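Serine/threonine-protein phosphatase 2A regulatory subunit B'' subunit alpha (Homo sapiens, PDB 4I5J) serves as a calcium-binding regulatory subunit of the protein phosphatase 2A heterotrimer, and might modulate the substrate selectivity, activity and localisation of the catalytic subunit. Local coordinates at the calcium ion site. Sequence-based numbering; all coordinates share one arbitrary frame.

The calcium ion site. Residues 200-208, 211. With CA (calcium ion), chain B.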
ATOM      1  N   ASP A 200     -13.497  -2.837   5.757  1.00 30.59           N
ATOM      2  CA  ASP A 200     -14.373  -2.158   6.706  1.00 33.31           C
ATOM      3  C   ASP A 200     -15.393  -1.311   5.955  1.00 34.60           C
ATOM      4  O   ASP A 200     -15.316  -0.084   5.964  1.00 33.55           O
ATOM      5  CB  ASP A 200     -13.558  -1.293   7.671  1.00 29.91           C
ATOM      6  CG  ASP A 200     -14.401  -0.715   8.793  1.00 33.91           C
ATOM      7  OD1 ASP A 200     -15.569  -1.110   8.926  1.00 34.80           O
ATOM      8  OD2 ASP A 200     -13.896   0.141   9.545  1.00 39.61           O
ATOM      9  N   VAL A 201     -16.346  -1.975   5.307  1.00 35.21           N
ATOM     10  CA  VAL A 201     -17.301  -1.290   4.445  1.00 35.24           C
ATOM     11  C   VAL A 201     -17.946  -0.059   5.084  1.00 40.95           C
ATOM     12  O   VAL A 201     -17.949   1.016   4.485  1.00 40.46           O
ATOM     13  CB  VAL A 201     -18.402  -2.234   3.980  1.00 36.63           C
ATOM     14  CG1 VAL A 201     -19.443  -1.472   3.138  1.00 34.86           C
ATOM     15  CG2 VAL A 201     -17.810  -3.400   3.203  1.00 39.90           C
ATOM     16  N   ASP A 202     -18.477  -0.204   6.297  1.00 44.53           N
ATOM     17  CA  ASP A 202     -19.191   0.906   6.940  1.00 42.10           C
ATOM     18  C   ASP A 202     -18.247   1.860   7.668  1.00 40.84           C
ATOM     19  O   ASP A 202     -18.672   2.865   8.220  1.00 46.86           O
ATOM     20  CB  ASP A 202     -20.290   0.393   7.892  1.00 44.04           C
ATOM     21  CG  ASP A 202     -19.740  -0.454   9.044  1.00 45.07           C
ATOM     22  OD1 ASP A 202     -18.524  -0.410   9.311  1.00 43.16           O
ATOM     23  OD2 ASP A 202     -20.528  -1.187   9.686  1.00 48.39           O
ATOM     24  N   GLY A 203     -16.970   1.505   7.713  1.00 38.06           N
ATOM     25  CA  GLY A 203     -15.957   2.366   8.301  1.00 42.99           C
ATOM     26  C   GLY A 203     -16.005   2.577   9.808  1.00 46.59           C
ATOM     27  O   GLY A 203     -15.464   3.567  10.309  1.00 47.63           O
ATOM     28  N   ASP A 204     -16.615   1.651  10.545  1.00 39.75           N
ATOM     29  CA  ASP A 204     -16.714   1.803  11.997  1.00 35.79           C
ATOM     30  C   ASP A 204     -15.495   1.303  12.765  1.00 39.10           C
ATOM     31  O   ASP A 204     -15.487   1.315  13.987  1.00 43.62           O
ATOM     32  CB  ASP A 204     -17.995   1.144  12.548  1.00 34.20           C
ATOM     33  CG  ASP A 204     -18.031  -0.372  12.334  1.00 47.57           C
ATOM     34  OD1 ASP A 204     -17.098  -0.933  11.692  1.00 45.40           O
ATOM     35  OD2 ASP A 204     -19.018  -1.000  12.793  1.00 48.23           O
ATOM     36  N   GLY A 205     -14.468   0.850  12.064  1.00 38.37           N
ATOM     37  CA  GLY A 205     -13.247   0.423  12.736  1.00 34.92           C
ATOM     38  C   GLY A 205     -13.215  -1.062  13.083  1.00 36.74           C
ATOM     39  O   GLY A 205     -12.234  -1.541  13.631  1.00 34.34           O
ATOM     40  N   VAL A 206     -14.283  -1.803  12.784  1.00 35.55           N
ATOM     41  CA  VAL A 206     -14.252  -3.251  12.970  1.00 36.02           C
ATOM     42  C   VAL A 206     -14.859  -3.964  11.770  1.00 37.36           C
ATOM     43  O   VAL A 206     -15.667  -3.385  11.052  1.00 38.46           O
ATOM     44  CB  VAL A 206     -15.042  -3.694  14.206  1.00 36.68           C
ATOM     45  CG1 VAL A 206     -14.626  -2.874  15.437  1.00 35.72           C
ATOM     46  CG2 VAL A 206     -16.544  -3.589  13.941  1.00 35.10           C
ATOM     47  N   LEU A 207     -14.475  -5.228  11.567  1.00 29.75           N
ATOM     48  CA  LEU A 207     -15.028  -6.048  10.504  1.00 31.47           C
ATOM     49  C   LEU A 207     -16.111  -6.888  11.142  1.00 35.11           C
ATOM     50  O   LEU A 207     -15.822  -7.717  11.994  1.00 35.86           O
ATOM     51  CB  LEU A 207     -13.945  -6.943   9.884  1.00 26.77           C
ATOM     52  CG  LEU A 207     -12.731  -6.172   9.358  1.00 35.21           C
ATOM     53  CD1 LEU A 207     -11.786  -7.087   8.595  1.00 29.93           C
ATOM     54  CD2 LEU A 207     -13.178  -4.994   8.492  1.00 31.20           C
ATOM     55  N   SER A 208     -17.359  -6.628  10.767  1.00 32.55           N
ATOM     56  CA  SER A 208     -18.489  -7.379  11.288  1.00 32.10           C
ATOM     57  C   SER A 208     -18.678  -8.613  10.412  1.00 37.59           C
ATOM     58  O   SER A 208     -18.104  -8.701   9.314  1.00 36.74           O
ATOM     59  CB  SER A 208     -19.740  -6.512  11.247  1.00 34.87           C
ATOM     60  OG  SER A 208     -20.012  -6.121   9.901  1.00 39.64           O
ATOM     61  N   GLU A 211     -19.977  -7.921   6.978  1.00 42.00           N
ATOM     62  CA  GLU A 211     -18.991  -7.370   6.040  1.00 41.69           C
ATOM     63  C   GLU A 211     -18.167  -8.525   5.489  1.00 37.45           C
ATOM     64  O   GLU A 211     -17.925  -8.604   4.286  1.00 38.75           O
ATOM     65  CB  GLU A 211     -18.120  -6.302   6.706  1.00 35.17           C
ATOM     66  CG  GLU A 211     -18.878  -5.000   6.910  1.00 35.55           C
ATOM     67  CD  GLU A 211     -18.198  -4.025   7.861  1.00 38.42           C
ATOM     68  OE1 GLU A 211     -17.415  -4.466   8.730  1.00 39.59           O
ATOM     69  OE2 GLU A 211     -18.481  -2.806   7.757  1.00 37.77           O
TER
HETATM   70 CA    CA B 501     -17.285  -2.312   9.822  1.00 35.54          CA
HETATM   71  O   HOH W   1     -19.296  -3.057  10.940  1.00 33.70           O
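A canonical EF-hand loop, Asp200 to Glu211, follows helix 189-199 and runs into the start of helix 209-226, wrapping a calcium ion with seven ligand oxygens modelled in this EF-hand portion of the regulatory subunit. Three aspartates each bind the metal through one oxygen. Asp200 OD1 lies 2.3 Å from CA, its CG anti to the backbone N (chi1 -172°), while the OD1 atoms of Asp202 and Asp204 bind from side chains that share a different first torsion (chi1 62° for Asp202), with CG flanked by both the backbone N and C. Val206 contributes its backbone carbonyl O.

Glu211, in the first turn of helix 209-226, is bidentate: OE1 and OE2 each stand 2.4 Å from CA. Its chain extends beyond CG, bringing both carboxylate oxygens to the ion and linking the exiting helix to the metal.

A water completes the observed shell, its oxygen 2.4 Å from CA. The non-coordinating oxygens of two aspartates hold it in place, Asp202 OD2 at 2.6 Å and Asp204 OD2 at 2.8 Å from the water oxygen.

Backbone amides fix the rotation of the carboxylates. Gly205 N donates to the syn lone pair of Asp200 OD2 at 2.7 Å, whereas Asp202 N meets the anti lone pair of Glu211 OE2 in a nearly straight bond (172° at H). Other amides approach from above the carboxylate planes: Asp204 N to Asp202 OD1, Val206 N to Asp204 OD1, and Ser208 N to Glu211 OE1 at 3.0 Å. Replacing Glu211 with an alanine would probably weaken calcium binding and loosen the tie between loop and helix, since both metal-binding oxygens and their amide contacts would go. These N-H groups probably temper the negative charge crowded around the ion. Gly203 and Gly205 both have positive phi, turning the backbone tightly around the metal.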